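Rnh (Ribonuclease H) (Chlorobaculum tepidum, PDB 3H08) probably cuts the RNA strand of RNA-DNA hybrids endonucleolytically, leaving 5'-phosphomonoesters, with magnesium as cofactor. Local coordinates at residues Ile7-Gly11 with Tyr130-Asp135; Asn45-Leu49 with Ser71-Val75; Arg64-Asp70 with Arg116-Val122. The protein carries 3 engineered substitutions. All coordinates share one frame. Residue numbers count along the deposited sequence, not the author numbering.

Contact 1. Residues Ile7-Gly11 with Tyr130-Asp135. Engineered in segment 130-135: Ala134 (natural residue Cys).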
loop_
_atom_site.group_PDB
_atom_site.type_symbol
_atom_site.label_atom_id
_atom_site.label_comp_id
_atom_site.label_asym_id
_atom_site.label_seq_id
_atom_site.Cartn_x
_atom_site.Cartn_y
_atom_site.Cartn_z
ATOM N N ILE A 7 -3.740 -3.600 8.565
ATOM C CA ILE A 7 -3.638 -3.913 7.154
ATOM C C ILE A 7 -2.190 -4.175 6.823
ATOM O O ILE A 7 -1.307 -3.408 7.180
ATOM C CB ILE A 7 -4.203 -2.772 6.261
ATOM C CG1 ILE A 7 -5.605 -2.413 6.717
ATOM C CG2 ILE A 7 -4.165 -3.168 4.828
ATOM C CD1 ILE A 7 -6.273 -1.384 5.864
ATOM N N TYR A 8 -1.974 -5.275 6.113
ATOM C CA TYR A 8 -0.657 -5.720 5.665
ATOM C C TYR A 8 -0.641 -5.648 4.152
ATOM O O TYR A 8 -1.488 -6.229 3.504
ATOM C CB TYR A 8 -0.400 -7.122 6.133
ATOM C CG TYR A 8 -0.484 -7.295 7.621
ATOM C CD1 TYR A 8 0.642 -7.151 8.418
ATOM C CD2 TYR A 8 -1.698 -7.587 8.252
ATOM C CE1 TYR A 8 0.584 -7.319 9.791
ATOM C CE2 TYR A 8 -1.759 -7.745 9.610
ATOM C CZ TYR A 8 -0.621 -7.592 10.387
ATOM O OH TYR A 8 -0.672 -7.807 11.761
ATOM N N THR A 9 0.287 -4.897 3.596
ATOM C CA THR A 9 0.293 -4.630 2.164
ATOM C C THR A 9 1.628 -5.041 1.537
ATOM O O THR A 9 2.708 -4.897 2.153
ATOM C CB THR A 9 -0.009 -3.133 1.876
ATOM O OG1 THR A 9 1.084 -2.313 2.319
ATOM C CG2 THR A 9 -1.277 -2.707 2.542
ATOM N N ASP A 10 1.577 -5.456 0.269
ATOM C CA ASP A 10 2.789 -5.808 -0.491
ATOM C C ASP A 10 2.549 -5.597 -1.960
ATOM O O ASP A 10 1.467 -5.823 -2.452
ATOM C CB ASP A 10 3.233 -7.281 -0.253
ATOM C CG ASP A 10 4.690 -7.588 -0.740
ATOM O OD1 ASP A 10 4.934 -7.616 -1.986
ATOM O OD2 ASP A 10 5.586 -7.933 0.108
ATOM N N GLY A 11 3.603 -5.214 -2.665
ATOM C CA GLY A 11 3.554 -5.164 -4.105
ATOM C C GLY A 11 4.794 -5.790 -4.683
ATOM O O GLY A 11 5.836 -5.825 -4.033
ATOM N N TYR A 130 1.594 -12.347 7.942
ATOM C CA TYR A 130 0.542 -11.541 7.297
ATOM C C TYR A 130 1.081 -10.745 6.125
ATOM O O TYR A 130 0.526 -10.790 5.033
ATOM C CB TYR A 130 -0.170 -10.699 8.328
ATOM C CG TYR A 130 -0.617 -11.540 9.515
ATOM C CD1 TYR A 130 -1.690 -12.437 9.403
ATOM C CD2 TYR A 130 0.073 -11.496 10.706
ATOM C CE1 TYR A 130 -2.082 -13.229 10.495
ATOM C CE2 TYR A 130 -0.308 -12.275 11.795
ATOM C CZ TYR A 130 -1.388 -13.143 11.682
ATOM O OH TYR A 130 -1.750 -13.930 12.758
ATOM N N ASN A 131 2.203 -10.057 6.302
ATOM C CA ASN A 131 2.881 -9.510 5.126
ATOM C C ASN A 131 3.297 -10.594 4.171
ATOM O O ASN A 131 3.253 -10.392 2.982
ATOM C CB ASN A 131 4.079 -8.630 5.497
ATOM C CG ASN A 131 3.667 -7.262 5.933
ATOM O OD1 ASN A 131 3.260 -6.395 5.088
ATOM N ND2 ASN A 131 3.751 -7.029 7.198
ATOM N N SER A 132 3.711 -11.761 4.676
ATOM C CA SER A 132 4.079 -12.834 3.757
ATOM C C SER A 132 2.878 -13.234 2.901
ATOM O O SER A 132 3.018 -13.525 1.702
ATOM C CB SER A 132 4.563 -14.035 4.520
ATOM O OG SER A 132 5.833 -13.782 5.091
ATOM N N ARG A 133 1.711 -13.301 3.519
ATOM C CA ARG A 133 0.500 -13.656 2.759
ATOM C C ARG A 133 0.162 -12.590 1.728
ATOM O O ARG A 133 -0.177 -12.922 0.575
ATOM C CB ARG A 133 -0.695 -13.923 3.704
ATOM C CG ARG A 133 -1.992 -14.208 2.999
ATOM C CD ARG A 133 -1.915 -15.433 2.145
ATOM N NE ARG A 133 -3.227 -15.750 1.616
ATOM C CZ ARG A 133 -3.450 -16.517 0.580
ATOM N NH1 ARG A 133 -2.451 -17.103 -0.030
ATOM N NH2 ARG A 133 -4.689 -16.756 0.194
ATOM N N ALA A 134 0.271 -11.326 2.116
ATOM C CA ALA A 134 0.064 -10.217 1.194
ATOM C C ALA A 134 1.016 -10.321 -0.019
ATOM O O ALA A 134 0.589 -10.109 -1.178
ATOM C CB ALA A 134 0.231 -8.892 1.924
ATOM N N ASP A 135 2.285 -10.624 0.247
ATOM C CA ASP A 135 3.282 -10.845 -0.811
ATOM C C ASP A 135 2.886 -12.008 -1.736
ATOM O O ASP A 135 2.963 -11.896 -2.978
ATOM C CB ASP A 135 4.630 -11.077 -0.160
ATOM C CG ASP A 135 5.751 -11.314 -1.184
ATOM O OD1 ASP A 135 6.026 -10.394 -1.999
ATOM O OD2 ASP A 135 6.304 -12.405 -1.190
#

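Contact 2. Residues Asn45-Leu49 with Ser71-Val75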
loop_
_atom_site.group_PDB
_atom_site.type_symbol
_atom_site.label_atom_id
_atom_site.label_comp_id
_atom_site.label_asym_id
_atom_site.label_seq_id
_atom_site.Cartn_x
_atom_site.Cartn_y
_atom_site.Cartn_z
ATOM N N ASN A 45 7.607 0.374 -6.991
ATOM C CA ASN A 45 7.062 1.485 -6.216
ATOM C C ASN A 45 5.582 1.691 -6.433
ATOM O O ASN A 45 4.846 1.922 -5.498
ATOM C CB ASN A 45 7.809 2.773 -6.519
ATOM C CG ASN A 45 9.177 2.838 -5.855
ATOM O OD1 ASN A 45 9.498 2.038 -4.969
ATOM N ND2 ASN A 45 9.958 3.837 -6.231
ATOM N N ARG A 46 5.130 1.631 -7.679
ATOM C CA ARG A 46 3.702 1.789 -7.940
ATOM C C ARG A 46 2.878 0.686 -7.317
ATOM O O ARG A 46 1.777 0.951 -6.760
ATOM C CB ARG A 46 3.417 1.897 -9.441
ATOM C CG ARG A 46 3.752 3.247 -9.992
ATOM C CD ARG A 46 3.222 3.456 -11.417
ATOM N NE ARG A 46 1.768 3.548 -11.504
ATOM C CZ ARG A 46 1.059 4.661 -11.357
ATOM N NH1 ARG A 46 1.643 5.810 -11.033
ATOM N NH2 ARG A 46 -0.269 4.614 -11.499
ATOM N N MET A 47 3.371 -0.547 -7.373
ATOM C CA MET A 47 2.596 -1.649 -6.778
ATOM C C MET A 47 2.574 -1.576 -5.229
ATOM O O MET A 47 1.596 -1.929 -4.622
ATOM C CB MET A 47 3.110 -2.995 -7.232
ATOM C CG MET A 47 2.867 -3.282 -8.687
ATOM S SD MET A 47 1.110 -3.461 -9.146
ATOM C CE MET A 47 0.701 -1.794 -9.552
ATOM N N GLU A 48 3.660 -1.101 -4.638
ATOM C CA GLU A 48 3.730 -0.839 -3.203
ATOM C C GLU A 48 2.693 0.175 -2.781
ATOM O O GLU A 48 2.016 -0.011 -1.774
ATOM C CB GLU A 48 5.136 -0.357 -2.836
ATOM C CG GLU A 48 6.185 -1.472 -2.984
ATOM C CD GLU A 48 7.661 -0.988 -2.979
ATOM O OE1 GLU A 48 7.993 0.189 -2.659
ATOM O OE2 GLU A 48 8.525 -1.825 -3.311
ATOM N N LEU A 49 2.561 1.266 -3.542
ATOM C CA LEU A 49 1.541 2.277 -3.217
ATOM C C LEU A 49 0.158 1.727 -3.472
ATOM O O LEU A 49 -0.755 1.940 -2.681
ATOM C CB LEU A 49 1.740 3.520 -4.041
ATOM C CG LEU A 49 3.003 4.327 -3.837
ATOM C CD1 LEU A 49 2.857 5.647 -4.571
ATOM C CD2 LEU A 49 3.243 4.585 -2.403
ATOM N N SER A 71 7.558 -1.372 2.141
ATOM C CA SER A 71 7.923 -0.291 1.235
ATOM C C SER A 71 8.473 0.923 1.957
ATOM O O SER A 71 7.726 1.687 2.585
ATOM C CB SER A 71 6.737 0.114 0.370
ATOM O OG SER A 71 7.011 1.224 -0.457
ATOM N N ALA A 72 9.784 1.131 1.844
ATOM C CA ALA A 72 10.390 2.343 2.375
ATOM C C ALA A 72 9.851 3.576 1.653
ATOM O O ALA A 72 9.620 4.599 2.268
ATOM C CB ALA A 72 11.863 2.278 2.253
ATOM N N TYR A 73 9.618 3.440 0.349
ATOM C CA TYR A 73 9.049 4.498 -0.479
ATOM C C TYR A 73 7.784 5.032 0.132
ATOM O O TYR A 73 7.634 6.219 0.335
ATOM C CB TYR A 73 8.800 3.929 -1.883
ATOM C CG TYR A 73 8.248 4.902 -2.894
ATOM C CD1 TYR A 73 8.950 6.056 -3.249
ATOM C CD2 TYR A 73 7.029 4.659 -3.536
ATOM C CE1 TYR A 73 8.430 6.951 -4.202
ATOM C CE2 TYR A 73 6.553 5.509 -4.502
ATOM C CZ TYR A 73 7.231 6.645 -4.830
ATOM O OH TYR A 73 6.706 7.495 -5.785
ATOM N N LEU A 74 6.868 4.130 0.446
ATOM C CA LEU A 74 5.643 4.518 1.096
ATOM C C LEU A 74 5.854 5.032 2.496
ATOM O O LEU A 74 5.374 6.119 2.881
ATOM C CB LEU A 74 4.682 3.335 1.128
ATOM C CG LEU A 74 3.363 3.496 1.897
ATOM C CD1 LEU A 74 2.492 4.593 1.268
ATOM C CD2 LEU A 74 2.646 2.197 1.985
ATOM N N VAL A 75 6.496 4.219 3.314
ATOM C CA VAL A 75 6.526 4.522 4.736
ATOM C C VAL A 75 7.337 5.792 5.031
ATOM O O VAL A 75 6.930 6.626 5.830
ATOM C CB VAL A 75 7.039 3.311 5.565
ATOM C CG1 VAL A 75 7.192 3.708 7.035
ATOM C CG2 VAL A 75 6.149 2.147 5.394
HETATM O O HOH W 1 10.371 0.902 -1.443
#

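Contact 3. Residues Arg64-Asp70 with Arg116-Val122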
loop_
_atom_site.group_PDB
_atom_site.type_symbol
_atom_site.label_atom_id
_atom_site.label_comp_id
_atom_site.label_asym_id
_atom_site.label_seq_id
_atom_site.Cartn_x
_atom_site.Cartn_y
_atom_site.Cartn_z
ATOM N N ARG A 64 -9.559 3.595 12.281
ATOM C CA ARG A 64 -8.183 3.782 12.726
ATOM C C ARG A 64 -7.432 2.602 12.141
ATOM O O ARG A 64 -7.893 1.456 12.283
ATOM C CB ARG A 64 -8.128 3.722 14.245
ATOM C CG ARG A 64 -6.774 3.965 14.846
ATOM C CD ARG A 64 -6.897 4.292 16.290
ATOM N NE ARG A 64 -5.592 4.536 16.915
ATOM C CZ ARG A 64 -5.420 4.914 18.181
ATOM N NH1 ARG A 64 -6.468 5.067 18.995
ATOM N NH2 ARG A 64 -4.186 5.124 18.645
ATOM N N VAL A 65 -6.290 2.843 11.509
ATOM C CA VAL A 65 -5.590 1.815 10.771
ATOM C C VAL A 65 -4.142 1.746 11.195
ATOM O O VAL A 65 -3.447 2.759 11.285
ATOM C CB VAL A 65 -5.678 2.046 9.232
ATOM C CG1 VAL A 65 -4.877 0.998 8.479
ATOM C CG2 VAL A 65 -7.118 2.104 8.777
ATOM N N GLN A 66 -3.679 0.530 11.427
ATOM C CA GLN A 66 -2.240 0.272 11.560
ATOM C C GLN A 66 -1.839 -0.482 10.286
ATOM O O GLN A 66 -2.322 -1.565 10.038
ATOM C CB GLN A 66 -1.976 -0.614 12.783
ATOM C CG GLN A 66 -2.436 0.004 14.094
ATOM C CD GLN A 66 -1.474 1.043 14.603
ATOM O OE1 GLN A 66 -0.301 0.919 14.416
ATOM N NE2 GLN A 66 -1.979 2.034 15.301
ATOM N N LEU A 67 -1.002 0.132 9.474
ATOM C CA LEU A 67 -0.632 -0.387 8.158
ATOM C C LEU A 67 0.816 -0.770 8.126
ATOM O O LEU A 67 1.686 0.069 8.383
ATOM C CB LEU A 67 -0.960 0.643 7.076
ATOM C CG LEU A 67 -0.970 0.081 5.646
ATOM C CD1 LEU A 67 -1.903 0.854 4.788
ATOM C CD2 LEU A 67 0.408 0.118 5.076
ATOM N N TYR A 68 1.058 -2.048 7.857
ATOM C CA TYR A 68 2.404 -2.655 7.797
ATOM C C TYR A 68 2.805 -2.898 6.349
ATOM O O TYR A 68 2.127 -3.651 5.622
ATOM C CB TYR A 68 2.417 -3.986 8.562
ATOM C CG TYR A 68 2.336 -3.783 10.040
ATOM C CD1 TYR A 68 3.477 -3.718 10.812
ATOM C CD2 TYR A 68 1.112 -3.588 10.661
ATOM C CE1 TYR A 68 3.391 -3.520 12.183
ATOM C CE2 TYR A 68 1.010 -3.385 12.036
ATOM C CZ TYR A 68 2.165 -3.315 12.787
ATOM O OH TYR A 68 2.110 -3.144 14.153
ATOM N N SER A 69 3.898 -2.270 5.922
ATOM C CA SER A 69 4.430 -2.415 4.557
ATOM C C SER A 69 5.943 -2.623 4.534
ATOM O O SER A 69 6.633 -2.056 5.343
ATOM C CB SER A 69 4.092 -1.124 3.772
ATOM O OG SER A 69 4.575 -1.144 2.439
ATOM N N ASP A 70 6.483 -3.383 3.567
ATOM C CA ASP A 70 7.959 -3.446 3.378
ATOM C C ASP A 70 8.467 -2.273 2.553
ATOM O O ASP A 70 9.672 -2.147 2.340
ATOM C CB ASP A 70 8.383 -4.746 2.708
ATOM C CG ASP A 70 9.875 -4.885 2.580
ATOM O OD1 ASP A 70 10.582 -4.776 3.614
ATOM O OD2 ASP A 70 10.344 -5.116 1.451
ATOM N N ARG A 116 -7.587 7.246 9.852
ATOM C CA ARG A 116 -6.439 7.738 10.627
ATOM C C ARG A 116 -5.411 6.638 10.662
ATOM O O ARG A 116 -5.576 5.629 11.355
ATOM C CB ARG A 116 -6.893 8.184 12.011
ATOM C CG ARG A 116 -7.882 9.348 11.926
ATOM C CD ARG A 116 -7.874 10.205 13.141
ATOM N NE ARG A 116 -8.577 11.465 12.918
ATOM C CZ ARG A 116 -7.982 12.615 12.634
ATOM N NH1 ARG A 116 -6.654 12.695 12.528
ATOM N NH2 ARG A 116 -8.716 13.698 12.455
ATOM N N VAL A 117 -4.401 6.778 9.813
ATOM C CA VAL A 117 -3.477 5.690 9.491
ATOM C C VAL A 117 -2.089 5.909 10.075
ATOM O O VAL A 117 -1.507 6.967 9.944
ATOM C CB VAL A 117 -3.348 5.508 7.947
ATOM C CG1 VAL A 117 -2.567 4.231 7.612
ATOM C CG2 VAL A 117 -4.707 5.487 7.283
ATOM N N THR A 118 -1.585 4.882 10.739
ATOM C CA THR A 118 -0.198 4.855 11.149
ATOM C C THR A 118 0.462 3.827 10.247
ATOM O O THR A 118 -0.097 2.783 9.975
ATOM C CB THR A 118 -0.050 4.470 12.623
ATOM O OG1 THR A 118 -0.714 3.227 12.852
ATOM C CG2 THR A 118 -0.675 5.514 13.492
ATOM N N PHE A 119 1.640 4.169 9.774
ATOM C CA PHE A 119 2.403 3.339 8.848
ATOM C C PHE A 119 3.625 2.765 9.581
ATOM O O PHE A 119 4.358 3.501 10.270
ATOM C CB PHE A 119 2.873 4.208 7.649
ATOM C CG PHE A 119 1.744 4.656 6.742
ATOM C CD1 PHE A 119 1.431 3.927 5.577
ATOM C CD2 PHE A 119 0.937 5.747 7.085
ATOM C CE1 PHE A 119 0.364 4.313 4.789
ATOM C CE2 PHE A 119 -0.120 6.135 6.271
ATOM C CZ PHE A 119 -0.397 5.427 5.124
ATOM N N HIS A 120 3.879 1.489 9.337
ATOM C CA HIS A 120 4.978 0.771 9.926
ATOM C C HIS A 120 5.752 0.079 8.842
ATOM O O HIS A 120 5.168 -0.601 8.013
ATOM C CB HIS A 120 4.465 -0.304 10.892
ATOM C CG HIS A 120 3.586 0.231 11.986
ATOM N ND1 HIS A 120 4.086 0.848 13.116
ATOM C CD2 HIS A 120 2.246 0.225 12.124
ATOM C CE1 HIS A 120 3.079 1.198 13.899
ATOM N NE2 HIS A 120 1.955 0.807 13.327
ATOM N N LYS A 121 7.057 0.236 8.876
ATOM C CA LYS A 121 7.973 -0.479 7.976
ATOM C C LYS A 121 8.296 -1.868 8.520
ATOM O O LYS A 121 8.708 -2.013 9.702
ATOM C CB LYS A 121 9.259 0.318 7.865
ATOM C CG LYS A 121 10.346 -0.327 7.063
ATOM C CD LYS A 121 9.999 -0.403 5.611
ATOM C CE LYS A 121 11.218 -0.688 4.747
ATOM N NZ LYS A 121 11.659 -2.094 4.847
ATOM N N VAL A 122 8.170 -2.875 7.661
ATOM C CA VAL A 122 8.604 -4.206 8.028
ATOM C C VAL A 122 9.866 -4.553 7.289
ATOM O O VAL A 122 10.145 -3.947 6.254
ATOM C CB VAL A 122 7.530 -5.256 7.828
ATOM C CG1 VAL A 122 6.282 -4.888 8.632
ATOM C CG2 VAL A 122 7.198 -5.482 6.376
#

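Contact 1. Residues Ile7-Gly11 with Tyr130-Asp135
Tyr8 and Asp10, alternate residues of strand 4-13, both direct CA-to-CB at helix 129-144. The m rotamer of Tyr8 turns one face of its ring to Tyr130 CB, which sits 3.3 Å from the ring centroid, only 7° off the normal, a CH-pi contact. Tyr130, also m, starts toward the strand but swings its ring outward, so the two rings, 5.2 Å between centroids and 31° between planes, meet obliquely. Asn131 reaches the edge of the Tyr8 ring. Ala134, an engineered replacement of the natural Cys, lies against the strand, its CB 3.5 Å from Tyr8 O and 4.0 Å from Asp10 CB. The axes of segments 7-11 and 130-135 cross at -41° and approach to 6.7 Å, where the C-terminal helix of this RNase H fold packs on the central strand and brings together two carboxylates of the predicted magnesium sites. Asp10 and Asp135, both t, hold OD1 of Asp10 3.0 Å from OD1 of Asp135, a crowding of like charges consistent with those sites; at about 4 Å from the bound magnesium, the Asp10 side chain is too far for direct coordination. Asp135 OD2 forms a salt bridge with Arg139.

Contact 2. Residues Asn45-Leu49 with Ser71-Val75
Polar contacts gather at the N-terminus of helix 72-79. Ser71 OG donates a hydrogen bond to Glu48 OE1 at 2.6 Å and at the same time accepts one from Leu74 N at 3.0 Å, so a single hydroxyl acts as N-cap of one helix and as a tether to the other. The t rotamer of Ser71 puts OG where both bonds are possible. A water forms a second link: it donates to Glu48 OE1 at 2.8 Å and accepts from Tyr73 N at 3.2 Å. Glu48 OE1 thus accepts from both the Ser71 hydroxyl and the water. Glu48 is a predicted magnesium ligand, and its side chain lies about 3 Å from the bound ion, so these bonds hold a carboxylate placed consistently with a metal site of this RNase H.

Apolar packing fills the space beside this polar cluster. Leu49 touches two side chains, with its CD1 3.7 Å from Tyr73 CE2 and its CD2 3.7 Å from Leu74 CD1. The aromatic ring of Tyr73, in the t rotamer, extends along helix 44-57; Asn45 CB is 3.6 Å from Tyr73 CD2, and the Asn45 side chain lies over one face of the ring.

Helix 102-114 continues the packing: Trp105 meets the Tyr73 ring edge-to-face and donates from NE1 to Tyr73 OH, while Leu49 also touches Leu104 and Ile108. Toward the sheet, Leu74 packs on Phe119, so helix 72-79 lies beside helix 44-57 and also rests on edge strand 116-121.

Contact 3. Residues Arg64-Asp70 with Arg116-Val122
His120, Leu67 and Val122 dominate this parallel pairing of strands 64-69 and 116-121 at one edge of the mixed five-stranded RNase H sheet, 116-121 being the outermost strand. The His120 ring forms an offset stack with Tyr68, centroids 4.5 Å apart and planes at 20°, and its NE2 donates to Gln66 OE1 at 2.5 Å. Leu67 projects from the opposite face, where its CB is 4.0 Å from Val117 CG1 and its CD2 4.0 Å from Phe119 CD1; Ala52 of helix 44-57 adjoins it there. The backbone of Leu67 bonds both ways, its N to Thr118 O and its O from His120 N, each at 2.8 Å. Just past the strand, Val122 N donates to Ser69 O at 2.9 Å, and Val122 CG1 lies 3.7 Å from Tyr68 CD1. Asp70, a predicted magnesium ligand, follows strand 64-69; its OD1 also accepts from the backbone of Gly124. Lys121 NZ closes this end, 3.1 Å from Asp70 OD1 in a salt bridge and 2.8 Å from Val122 O in a hydrogen bond.

Overall arrangement
Each contact contributes to the predicted metal site of one RNase H domain, their centres 11 to 12 Å apart. Contacts 1 and 3 share the sheet: strands 4-13 and 64-69 are neighbours, bonded through Ile7 with Gln66 and Tyr68. Contact 2 joins helices 44-57 and 72-79, one before and one after strand 64-69. Along the chain, contact 1 spans nearly everything, enclosing contacts 2 and 3, whose segments alternate. Thus distant sequence positions converge: Asp10 and Asp135 come from contact 1, Glu48 from contact 2 and Asp70 from contact 3. Together they supply the predicted magnesium-binding carboxylates, where strand 4-13, the end of strand 64-69 and helices 44-57 and 129-144 come together.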